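Local structure of probable outer membrane protein (3DWO) at residues T332-W337 against Y359-T364; S305-E310 against T336-V341; D178-A183 against S197-L202. The protein probably carries long-chain fatty acids or similar hydrophobic compounds across the outer membrane as a beta-barrel channel of the FadL family. All blocks are in the same frame, centred on the assembly; numbering follows the deposited sequence.

Interaction 1: T332-W337 against Y359-T364. With C8E ((hydroxyethyloxy)tri(ethyloxy)octane), chain D; C8E ((hydroxyethyloxy)tri(ethyloxy)octane), chain K.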
loop_
_atom_site.group_PDB
_atom_site.type_symbol
_atom_site.label_atom_id
_atom_site.label_comp_id
_atom_site.label_asym_id
_atom_site.label_seq_id
_atom_site.Cartn_x
_atom_site.Cartn_y
_atom_site.Cartn_z
ATOM N N THR A 332 7.393 -13.316 -2.258
ATOM C CA THR A 332 7.923 -13.705 -0.952
ATOM C C THR A 332 8.331 -12.551 -0.036
ATOM O O THR A 332 9.477 -12.467 0.401
ATOM C CB THR A 332 9.138 -14.644 -1.115
ATOM O OG1 THR A 332 10.095 -14.036 -1.990
ATOM C CG2 THR A 332 8.705 -15.978 -1.714
ATOM N N TYR A 333 7.387 -11.661 0.249
ATOM C CA TYR A 333 7.635 -10.527 1.135
ATOM C C TYR A 333 8.063 -11.020 2.513
ATOM O O TYR A 333 7.697 -12.116 2.927
ATOM C CB TYR A 333 6.359 -9.700 1.290
ATOM C CG TYR A 333 6.141 -8.647 0.230
ATOM C CD1 TYR A 333 6.732 -8.748 -1.032
ATOM C CD2 TYR A 333 5.324 -7.552 0.486
ATOM C CE1 TYR A 333 6.513 -7.771 -2.010
ATOM C CE2 TYR A 333 5.095 -6.578 -0.478
ATOM C CZ TYR A 333 5.691 -6.689 -1.720
ATOM O OH TYR A 333 5.477 -5.694 -2.649
ATOM N N ARG A 334 8.822 -10.194 3.222
ATOM C CA ARG A 334 9.285 -10.531 4.564
ATOM C C ARG A 334 8.485 -9.743 5.599
ATOM O O ARG A 334 7.980 -8.653 5.309
ATOM C CB ARG A 334 10.776 -10.180 4.720
ATOM C CG ARG A 334 11.078 -8.705 4.493
ATOM C CD ARG A 334 12.489 -8.277 4.923
ATOM N NE ARG A 334 12.674 -6.830 4.753
ATOM C CZ ARG A 334 13.757 -6.150 5.131
ATOM N NH1 ARG A 334 14.776 -6.775 5.712
ATOM N NH2 ARG A 334 13.820 -4.838 4.932
ATOM N N ASN A 335 8.363 -10.294 6.804
ATOM C CA ASN A 335 7.661 -9.590 7.867
ATOM C C ASN A 335 8.465 -8.325 8.122
ATOM O O ASN A 335 9.667 -8.287 7.850
ATOM C CB ASN A 335 7.585 -10.437 9.131
ATOM C CG ASN A 335 6.648 -11.608 8.979
ATOM O OD1 ASN A 335 5.714 -11.564 8.174
ATOM N ND2 ASN A 335 6.874 -12.655 9.761
ATOM N N THR A 336 7.822 -7.301 8.666
ATOM C CA THR A 336 8.518 -6.045 8.864
ATOM C C THR A 336 8.282 -5.342 10.204
ATOM O O THR A 336 7.346 -5.665 10.939
ATOM C CB THR A 336 8.131 -5.086 7.733
ATOM O OG1 THR A 336 9.028 -3.974 7.720
ATOM C CG2 THR A 336 6.717 -4.585 7.939
ATOM N N TRP A 337 9.149 -4.380 10.505
ATOM C CA TRP A 337 9.056 -3.591 11.729
ATOM C C TRP A 337 9.049 -2.120 11.355
ATOM O O TRP A 337 9.653 -1.721 10.362
ATOM C CB TRP A 337 10.256 -3.835 12.659
ATOM C CG TRP A 337 10.204 -5.102 13.461
ATOM C CD1 TRP A 337 10.827 -6.282 13.175
ATOM C CD2 TRP A 337 9.475 -5.318 14.675
ATOM N NE1 TRP A 337 10.532 -7.222 14.134
ATOM C CE2 TRP A 337 9.703 -6.655 15.067
ATOM C CE3 TRP A 337 8.650 -4.510 15.469
ATOM C CZ2 TRP A 337 9.135 -7.205 16.219
ATOM C CZ3 TRP A 337 8.083 -5.055 16.612
ATOM C CH2 TRP A 337 8.329 -6.392 16.977
ATOM N N TYR A 359 11.259 4.777 11.539
ATOM C CA TYR A 359 12.033 3.900 10.681
ATOM C C TYR A 359 11.051 2.837 10.225
ATOM O O TYR A 359 10.417 2.179 11.045
ATOM C CB TYR A 359 13.193 3.272 11.448
ATOM C CG TYR A 359 13.790 2.080 10.746
ATOM C CD1 TYR A 359 13.608 0.791 11.248
ATOM C CD2 TYR A 359 14.497 2.227 9.556
ATOM C CE1 TYR A 359 14.109 -0.320 10.584
ATOM C CE2 TYR A 359 15.006 1.116 8.879
ATOM C CZ TYR A 359 14.804 -0.153 9.400
ATOM O OH TYR A 359 15.280 -1.260 8.733
ATOM N N ASP A 360 10.927 2.675 8.913
ATOM C CA ASP A 360 9.980 1.727 8.352
ATOM C C ASP A 360 10.631 0.774 7.352
ATOM O O ASP A 360 11.075 1.195 6.287
ATOM C CB ASP A 360 8.851 2.522 7.692
ATOM C CG ASP A 360 7.662 1.670 7.332
ATOM O OD1 ASP A 360 7.262 0.812 8.147
ATOM O OD2 ASP A 360 7.114 1.875 6.231
ATOM N N GLN A 361 10.681 -0.512 7.699
ATOM C CA GLN A 361 11.290 -1.517 6.829
ATOM C C GLN A 361 10.402 -1.909 5.664
ATOM O O GLN A 361 9.196 -2.074 5.822
ATOM C CB GLN A 361 11.598 -2.803 7.594
ATOM C CG GLN A 361 12.611 -2.704 8.691
ATOM C CD GLN A 361 12.906 -4.066 9.275
ATOM O OE1 GLN A 361 11.993 -4.855 9.518
ATOM N NE2 GLN A 361 14.182 -4.352 9.506
ATOM N N THR A 362 11.012 -2.084 4.497
ATOM C CA THR A 362 10.267 -2.498 3.322
ATOM C C THR A 362 10.147 -4.015 3.369
ATOM O O THR A 362 11.073 -4.699 3.805
ATOM C CB THR A 362 10.999 -2.120 2.029
ATOM O OG1 THR A 362 10.233 -2.570 0.905
ATOM C CG2 THR A 362 12.387 -2.773 1.985
ATOM N N PRO A 363 8.994 -4.561 2.949
ATOM C CA PRO A 363 8.792 -6.013 2.951
ATOM C C PRO A 363 9.337 -6.650 1.671
ATOM O O PRO A 363 9.401 -7.875 1.549
ATOM C CB PRO A 363 7.277 -6.147 3.066
ATOM C CG PRO A 363 6.801 -4.978 2.266
ATOM C CD PRO A 363 7.714 -3.858 2.737
ATOM N N THR A 364 9.724 -5.812 0.714
ATOM C CA THR A 364 10.262 -6.311 -0.548
ATOM C C THR A 364 11.696 -6.777 -0.325
ATOM O O THR A 364 12.320 -6.422 0.671
ATOM C CB THR A 364 10.271 -5.208 -1.632
ATOM O OG1 THR A 364 11.131 -4.135 -1.219
ATOM C CG2 THR A 364 8.851 -4.654 -1.854
HETATM C C1 C8E D . 7.531 -5.758 -5.106
HETATM C C2 C8E D . 6.390 -5.726 -6.014
HETATM C C3 C8E D . 5.162 -6.313 -5.496
HETATM C C4 C8E D . 4.131 -6.097 -6.496
HETATM C C5 C8E D . 2.801 -6.207 -5.846
HETATM C C6 C8E D . 1.789 -5.560 -6.661
HETATM C C7 C8E D . 0.601 -6.234 -6.166
HETATM C C8 C8E D . -0.509 -5.255 -6.068
HETATM O O9 C8E D . -1.825 -5.402 -6.580
HETATM C C10 C8E D . -2.001 -5.583 -7.972
HETATM C C11 C8E D . -3.478 -5.713 -8.180
HETATM O O12 C8E D . -3.862 -7.098 -8.232
HETATM C C13 C8E D . -4.350 -7.576 -9.524
HETATM C C14 C8E D . -3.472 -8.077 -10.714
HETATM O O15 C8E D . -3.528 -9.296 -11.515
HETATM C C16 C8E D . -2.713 -10.349 -10.959
HETATM C C17 C8E D . -1.262 -10.382 -11.476
HETATM O O18 C8E D . -0.826 -9.691 -12.665
HETATM C C19 C8E D . -0.927 -10.496 -13.870
HETATM C C20 C8E D . 0.297 -10.786 -14.816
HETATM O O21 C8E D . 0.521 -9.933 -15.949
HETATM C C1 C8E K . 15.526 -3.821 13.096
HETATM C C2 C8E K . 14.576 -3.613 14.182
HETATM C C3 C8E K . 14.460 -4.735 15.114
HETATM C C4 C8E K . 13.129 -4.676 15.689
HETATM C C5 C8E K . 13.222 -4.837 17.162
HETATM C C6 C8E K . 12.416 -3.829 17.826
HETATM C C7 C8E K . 11.681 -4.666 18.759
HETATM C C8 C8E K . 10.701 -3.833 19.476
#
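Residues 332-337 and 359-364 run antiparallel, their end-to-end directions 171° apart, with Arg334 set against Pro363 and Thr336 against Gln361. Only Thr336-Trp337 and Tyr359-Asp360 are regular strand, so backbone pairing is sparse: Gln361 N reaches Trp337 O at 3.1 Å, nearly along the C=O axis, and Arg334 N lies on a lone pair of Pro363 O at 2.9 Å. Side chains supply the remaining bonds. Arg334 starts from the crowded position between its backbone N and carbonyl carbon (chi1 59°) and stays extended as far as NE, long enough to cross to Thr362. There NE and NH2 both hold Thr362 O side-on, at 2.8 Å from NE, with the oxygen in the guanidinium plane. Gln361 replaces a backbone acceptor with an amide: its extended chain lies beside Trp337, and OE1 takes Trp337 N at 3.0 Å, the donor standing above the carbonyl plane. Thr336 OG1 probably donates to Gln361 O, though the hydroxyl is less surely placed. The two segments frame the open end of the beta hairpin 336-346/351-360, part of the barrel wall, where strand pairing gives way to loops. On the loop side Pro363, whose ring nitrogen has no proton to offer, packs instead: its CG meets Tyr333 CD2 at 3.5 Å as the side chains point the same way. Phe314 and Trp311 meet the Tyr333 ring edge-to-face. Detergent touches both ends of the contact. One C8E chain lies at the edge of the Tyr333 ring, while C4 of another sits over a face of the Trp337 indole, 3.7 Å from CG, as suits an aromatic among alkyl chains.

Interaction 2: S305-E310 against T336-V341. With C8E ((hydroxyethyloxy)tri(ethyloxy)octane), chain I; C8E ((hydroxyethyloxy)tri(ethyloxy)octane), chain K.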
loop_
_atom_site.group_PDB
_atom_site.type_symbol
_atom_site.label_atom_id
_atom_site.label_comp_id
_atom_site.label_asym_id
_atom_site.label_seq_id
_atom_site.Cartn_x
_atom_site.Cartn_y
_atom_site.Cartn_z
ATOM N N SER A 305 6.528 3.911 19.346
ATOM C CA SER A 305 5.676 2.889 18.764
ATOM C C SER A 305 6.449 1.873 17.933
ATOM O O SER A 305 7.398 2.218 17.235
ATOM C CB SER A 305 4.595 3.563 17.913
ATOM O OG SER A 305 3.846 2.603 17.196
ATOM N N ALA A 306 6.039 0.613 18.022
ATOM C CA ALA A 306 6.678 -0.461 17.267
ATOM C C ALA A 306 5.597 -1.308 16.624
ATOM O O ALA A 306 4.781 -1.916 17.321
ATOM C CB ALA A 306 7.531 -1.324 18.185
ATOM N N THR A 307 5.579 -1.347 15.295
ATOM C CA THR A 307 4.577 -2.141 14.599
ATOM C C THR A 307 5.207 -3.268 13.796
ATOM O O THR A 307 6.100 -3.043 12.977
ATOM C CB THR A 307 3.713 -1.267 13.658
ATOM O OG1 THR A 307 2.975 -0.317 14.433
ATOM C CG2 THR A 307 2.737 -2.126 12.867
ATOM N N TRP A 308 4.738 -4.485 14.053
ATOM C CA TRP A 308 5.217 -5.671 13.358
ATOM C C TRP A 308 4.158 -6.046 12.339
ATOM O O TRP A 308 3.040 -6.399 12.706
ATOM C CB TRP A 308 5.399 -6.831 14.339
ATOM C CG TRP A 308 5.761 -8.137 13.688
ATOM C CD1 TRP A 308 6.991 -8.516 13.224
ATOM C CD2 TRP A 308 4.884 -9.243 13.449
ATOM N NE1 TRP A 308 6.934 -9.794 12.717
ATOM C CE2 TRP A 308 5.652 -10.263 12.842
ATOM C CE3 TRP A 308 3.523 -9.472 13.689
ATOM C CZ2 TRP A 308 5.103 -11.500 12.473
ATOM C CZ3 TRP A 308 2.975 -10.705 13.323
ATOM C CH2 TRP A 308 3.768 -11.701 12.721
ATOM N N THR A 309 4.499 -5.964 11.061
ATOM C CA THR A 309 3.537 -6.305 10.026
ATOM C C THR A 309 3.877 -7.661 9.429
ATOM O O THR A 309 5.010 -7.891 8.998
ATOM C CB THR A 309 3.521 -5.235 8.933
ATOM O OG1 THR A 309 3.268 -3.965 9.542
ATOM C CG2 THR A 309 2.424 -5.519 7.913
ATOM N N GLU A 310 2.896 -8.559 9.416
ATOM C CA GLU A 310 3.097 -9.904 8.892
ATOM C C GLU A 310 2.964 -9.941 7.370
ATOM O O GLU A 310 2.097 -10.615 6.816
ATOM C CB GLU A 310 2.099 -10.866 9.547
ATOM C CG GLU A 310 2.392 -12.337 9.282
ATOM C CD GLU A 310 1.537 -13.269 10.130
ATOM O OE1 GLU A 310 0.311 -13.044 10.231
ATOM O OE2 GLU A 310 2.097 -14.235 10.686
ATOM N N THR A 336 7.822 -7.301 8.666
ATOM C CA THR A 336 8.518 -6.045 8.864
ATOM C C THR A 336 8.282 -5.342 10.204
ATOM O O THR A 336 7.346 -5.665 10.939
ATOM C CB THR A 336 8.131 -5.086 7.733
ATOM O OG1 THR A 336 9.028 -3.974 7.720
ATOM C CG2 THR A 336 6.717 -4.585 7.939
ATOM N N TRP A 337 9.149 -4.380 10.505
ATOM C CA TRP A 337 9.056 -3.591 11.729
ATOM C C TRP A 337 9.049 -2.120 11.355
ATOM O O TRP A 337 9.653 -1.721 10.362
ATOM C CB TRP A 337 10.256 -3.835 12.659
ATOM C CG TRP A 337 10.204 -5.102 13.461
ATOM C CD1 TRP A 337 10.827 -6.282 13.175
ATOM C CD2 TRP A 337 9.475 -5.318 14.675
ATOM N NE1 TRP A 337 10.532 -7.222 14.134
ATOM C CE2 TRP A 337 9.703 -6.655 15.067
ATOM C CE3 TRP A 337 8.650 -4.510 15.469
ATOM C CZ2 TRP A 337 9.135 -7.205 16.219
ATOM C CZ3 TRP A 337 8.083 -5.055 16.612
ATOM C CH2 TRP A 337 8.329 -6.392 16.977
ATOM N N THR A 338 8.361 -1.318 12.154
ATOM C CA THR A 338 8.314 0.115 11.938
ATOM C C THR A 338 8.351 0.749 13.329
ATOM O O THR A 338 7.455 0.546 14.149
ATOM C CB THR A 338 7.043 0.530 11.124
ATOM O OG1 THR A 338 6.871 1.954 11.168
ATOM C CG2 THR A 338 5.822 -0.150 11.657
ATOM N N LEU A 339 9.424 1.484 13.600
ATOM C CA LEU A 339 9.606 2.125 14.893
ATOM C C LEU A 339 9.493 3.635 14.749
ATOM O O LEU A 339 10.033 4.222 13.813
ATOM C CB LEU A 339 10.976 1.759 15.466
ATOM C CG LEU A 339 11.383 0.290 15.325
ATOM C CD1 LEU A 339 12.824 0.112 15.778
ATOM C CD2 LEU A 339 10.448 -0.587 16.135
ATOM N N ALA A 340 8.787 4.258 15.684
ATOM C CA ALA A 340 8.599 5.698 15.649
ATOM C C ALA A 340 8.707 6.296 17.042
ATOM O O ALA A 340 8.409 5.646 18.043
ATOM C CB ALA A 340 7.237 6.031 15.051
ATOM N N VAL A 341 9.146 7.543 17.097
ATOM C CA VAL A 341 9.263 8.242 18.358
ATOM C C VAL A 341 9.000 9.703 18.061
ATOM O O VAL A 341 9.491 10.242 17.072
ATOM C CB VAL A 341 10.665 8.070 18.980
ATOM C CG1 VAL A 341 11.735 8.553 18.008
ATOM C CG2 VAL A 341 10.740 8.841 20.289
HETATM C C2 C8E I . 8.401 -11.962 15.831
HETATM C C3 C8E I . 6.951 -11.810 15.956
HETATM C C4 C8E I . 6.704 -10.990 17.129
HETATM C C5 C8E I . 5.569 -10.072 16.854
HETATM C C6 C8E I . 5.079 -9.486 18.090
HETATM C C7 C8E I . 5.229 -8.078 17.763
HETATM C C8 C8E I . 4.383 -7.272 18.660
HETATM O O9 C8E I . 4.393 -5.861 18.780
HETATM C C1 C8E K . 15.526 -3.821 13.096
HETATM C C2 C8E K . 14.576 -3.613 14.182
HETATM C C3 C8E K . 14.460 -4.735 15.114
HETATM C C4 C8E K . 13.129 -4.676 15.689
HETATM C C5 C8E K . 13.222 -4.837 17.162
HETATM C C6 C8E K . 12.416 -3.829 17.826
HETATM C C7 C8E K . 11.681 -4.666 18.759
HETATM C C8 C8E K . 10.701 -3.833 19.476
HETATM O O HOH W 1 5.196 2.053 14.882
#
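Thr338 O is gripped by two hydrogen bonds: Thr307 N donates from 2.9 Å at an N-H...O angle of 164°, and a water donates from 2.8 Å. A CA-H...O contact from Ala306 adds a weaker third approach. The same water also donates to Ser305 OG, 2.7 Å away, tying a hydroxyl of one strand to a carbonyl of the other; Ser305 OG has a further partner in Asp291. Thr307 with Thr338 is the middle one of three hydrogen-bonded pairs, flanked by Ser305 with Ala340 and Thr309 with Thr336. Together they join strands 300-309 and 336-346 as antiparallel neighbours in the wall of the outer-membrane barrel. Small, beta-branched or hydroxylated residues form the watered face, probably the channel side. Thr309 and Thr336 lie side by side there, and CB of Thr309 is pressed to 3.4 Å from CG2 of Thr336. Ala306, Trp308, Trp337 and Leu339 make the other face, where bound detergent suggests contact with lipid. The non-hydrogen-bonded pairing of Trp308 with Trp337 sets Trp308 CB over the six-membered ring of Trp337, 3.9 Å from the centroid, in a CH-pi contact; CG lies anti to the backbone N (chi1 174°), and the two indoles cross obliquely, with planes 57° apart. C5 of a C8E chain covers one face of the Trp308 ring, 3.6 Å from CD2. Ala306, lacking bulk, admits Leu339 CD2 to 3.6 Å from its CB.

Interaction 3: D178-A183 against S197-L202. With C8E ((hydroxyethyloxy)tri(ethyloxy)octane), chain C.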
loop_
_atom_site.group_PDB
_atom_site.type_symbol
_atom_site.label_atom_id
_atom_site.label_comp_id
_atom_site.label_asym_id
_atom_site.label_seq_id
_atom_site.Cartn_x
_atom_site.Cartn_y
_atom_site.Cartn_z
ATOM N N ASP A 178 4.968 -10.601 -24.529
ATOM C CA ASP A 178 5.658 -10.886 -25.781
ATOM C C ASP A 178 5.489 -12.395 -26.052
ATOM O O ASP A 178 6.321 -13.203 -25.621
ATOM C CB ASP A 178 7.140 -10.536 -25.600
ATOM C CG ASP A 178 7.934 -10.687 -26.861
ATOM O OD1 ASP A 178 7.482 -11.411 -27.770
ATOM O OD2 ASP A 178 9.028 -10.089 -26.933
ATOM N N LEU A 179 4.419 -12.770 -26.754
ATOM C CA LEU A 179 4.146 -14.185 -27.046
ATOM C C LEU A 179 5.289 -14.976 -27.692
ATOM O O LEU A 179 5.503 -16.141 -27.352
ATOM C CB LEU A 179 2.895 -14.338 -27.922
ATOM C CG LEU A 179 1.530 -13.854 -27.429
ATOM C CD1 LEU A 179 0.454 -14.693 -28.103
ATOM C CD2 LEU A 179 1.408 -13.984 -25.929
ATOM N N TYR A 180 5.998 -14.374 -28.639
ATOM C CA TYR A 180 7.108 -15.074 -29.277
ATOM C C TYR A 180 8.210 -15.374 -28.261
ATOM O O TYR A 180 8.801 -16.459 -28.276
ATOM C CB TYR A 180 7.690 -14.246 -30.422
ATOM C CG TYR A 180 7.060 -14.521 -31.766
ATOM C CD1 TYR A 180 7.033 -15.814 -32.294
ATOM C CD2 TYR A 180 6.494 -13.493 -32.512
ATOM C CE1 TYR A 180 6.457 -16.074 -33.533
ATOM C CE2 TYR A 180 5.912 -13.742 -33.753
ATOM C CZ TYR A 180 5.897 -15.033 -34.253
ATOM O OH TYR A 180 5.307 -15.281 -35.467
ATOM N N ALA A 181 8.485 -14.407 -27.386
ATOM C CA ALA A 181 9.511 -14.582 -26.359
ATOM C C ALA A 181 9.075 -15.680 -25.394
ATOM O O ALA A 181 9.885 -16.489 -24.962
ATOM C CB ALA A 181 9.744 -13.274 -25.602
ATOM N N SER A 182 7.789 -15.705 -25.065
ATOM C CA SER A 182 7.260 -16.725 -24.165
ATOM C C SER A 182 7.372 -18.112 -24.790
ATOM O O SER A 182 7.725 -19.081 -24.108
ATOM C CB SER A 182 5.802 -16.433 -23.834
ATOM O OG SER A 182 5.706 -15.231 -23.098
ATOM N N ALA A 183 7.073 -18.201 -26.084
ATOM C CA ALA A 183 7.145 -19.469 -26.820
ATOM C C ALA A 183 8.571 -20.021 -26.836
ATOM O O ALA A 183 8.791 -21.203 -26.577
ATOM C CB ALA A 183 6.650 -19.276 -28.263
ATOM N N SER A 197 10.283 -8.607 -28.864
ATOM C CA SER A 197 9.589 -7.369 -29.204
ATOM C C SER A 197 8.972 -7.256 -30.597
ATOM O O SER A 197 8.757 -6.147 -31.092
ATOM C CB SER A 197 10.522 -6.184 -28.941
ATOM O OG SER A 197 10.842 -6.114 -27.558
ATOM N N ASN A 198 8.696 -8.392 -31.233
ATOM C CA ASN A 198 8.036 -8.383 -32.533
ATOM C C ASN A 198 6.560 -8.495 -32.207
ATOM O O ASN A 198 5.748 -7.716 -32.698
ATOM C CB ASN A 198 8.484 -9.558 -33.393
ATOM C CG ASN A 198 9.800 -9.294 -34.075
ATOM O OD1 ASN A 198 10.786 -8.951 -33.426
ATOM N ND2 ASN A 198 9.826 -9.444 -35.387
ATOM N N SER A 199 6.215 -9.469 -31.369
ATOM C CA SER A 199 4.838 -9.621 -30.932
ATOM C C SER A 199 4.753 -8.790 -29.649
ATOM O O SER A 199 5.721 -8.717 -28.885
ATOM C CB SER A 199 4.517 -11.091 -30.627
ATOM O OG SER A 199 5.386 -11.617 -29.636
ATOM N N SER A 200 3.625 -8.128 -29.430
ATOM C CA SER A 200 3.448 -7.327 -28.224
ATOM C C SER A 200 1.993 -6.942 -28.021
ATOM O O SER A 200 1.307 -6.481 -28.949
ATOM C CB SER A 200 4.302 -6.054 -28.260
ATOM O OG SER A 200 3.736 -5.084 -29.114
ATOM N N ALA A 201 1.537 -7.137 -26.793
ATOM C CA ALA A 201 0.173 -6.820 -26.419
ATOM C C ALA A 201 0.188 -6.389 -24.958
ATOM O O ALA A 201 0.976 -6.900 -24.157
ATOM C CB ALA A 201 -0.708 -8.043 -26.601
ATOM N N LEU A 202 -0.665 -5.432 -24.615
ATOM C CA LEU A 202 -0.737 -4.966 -23.245
ATOM C C LEU A 202 -1.767 -5.785 -22.484
ATOM O O LEU A 202 -2.964 -5.773 -22.810
ATOM C CB LEU A 202 -1.128 -3.491 -23.193
ATOM C CG LEU A 202 -1.157 -2.894 -21.778
ATOM C CD1 LEU A 202 0.270 -2.737 -21.270
ATOM C CD2 LEU A 202 -1.865 -1.546 -21.794
HETATM C C1 C8E C . 0.215 -13.888 -18.585
HETATM C C2 C8E C . 0.748 -15.101 -19.182
HETATM C C3 C8E C . 0.920 -15.028 -20.625
HETATM C C4 C8E C . 1.312 -16.353 -21.077
HETATM C C5 C8E C . 1.710 -16.258 -22.498
HETATM C C6 C8E C . 2.221 -17.525 -22.954
HETATM C C7 C8E C . 2.292 -17.276 -24.385
HETATM C C8 C8E C . 2.739 -18.517 -25.030
HETATM O O9 C8E C . 3.020 -18.747 -26.397
HETATM C C10 C8E C . 2.006 -18.560 -27.363
HETATM C C11 C8E C . 2.647 -18.922 -28.661
HETATM O O12 C8E C . 2.744 -17.799 -29.546
HETATM C C13 C8E C . 3.556 -18.053 -30.719
HETATM C C14 C8E C . 3.821 -17.069 -31.896
HETATM O O15 C8E C . 3.531 -15.647 -32.081
HETATM C C16 C8E C . 2.236 -15.470 -32.681
HETATM C C17 C8E C . 2.227 -15.433 -34.218
HETATM O O18 C8E C . 1.093 -15.853 -35.008
HETATM C C19 C8E C . 1.145 -17.262 -35.355
HETATM C C20 C8E C . -0.101 -18.087 -35.839
HETATM O O21 C8E C . -0.054 -19.515 -35.729
HETATM O O HOH W 2 8.594 -11.136 -30.234
HETATM O O HOH W 3 9.026 -7.219 -25.666
#
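The close-knit part of this contact lies where Asp178 and Ser199 meet the first turn of helix 179-184. Asp178 holds CG anti to its backbone N (chi1 -176°), which lets one carboxylate serve two purposes. OD1 turns back to accept from Ala181 N at 3.2 Å, while OD2 reaches across to Ser197 N at 2.7 Å along a nearly straight bond of 170°. Both donors come from above the carboxylate plane. Ser199 works from the opposite segment: with OG between its backbone N and carbonyl carbon (chi1 58°), the hydroxyl accepts from Tyr180 N at 3.0 Å, again almost straight. A serine suits this spot because its short side chain brings an oxygen against the helix start while its CB packs 3.6 Å from Tyr180 CD2. The helix end would be expected to stabilise the negative charge of Asp178, though this is inferred from geometry alone. Around Ser197 and Asn198 the packing is looser and partly watery. One water donates to Asp178 OD1 at 2.7 Å and accepts from Asn198 N; another lies between Ser197 OG and Asp178 OD2 and may link them. Tyr180 carries the contact to a detergent molecule, whose ether oxygen O15 sits over the centre of the ring, 3.2 Å above its plane, while Leu179 CD2 meets the octyl tail. Leu253 and Thr254 of helix 253-259 touch Tyr180 and Leu179 respectively. Asp178 is thus a classical N-cap, bonded to the third residue after it, at the point where barrel strand 158-177 gives way to a short helix in the connecting loop.

Interaction 3 comes first along the chain and closes the loop between strands 158-177 and 201-220, beyond the strand ends. Interaction 2 follows, bringing residues 305-310 against 336-341 across a connection that includes the small hairpin 316-321/324-330. Interaction 1 then opens inside that span, at residue 332, and ends outside it, at 364, so the two loops cross and neither nests in the other. They share Thr336 and Trp337, so strand 336-346 is held between strands 300-309 and 351-360; Tyr359 N to Leu339 O, 2.6 Å and a probable hydrogen bond, continues the pairing. Interaction 3 stands apart, its centre about 34 Å from that of interaction 1 and 42 Å from that of interaction 2.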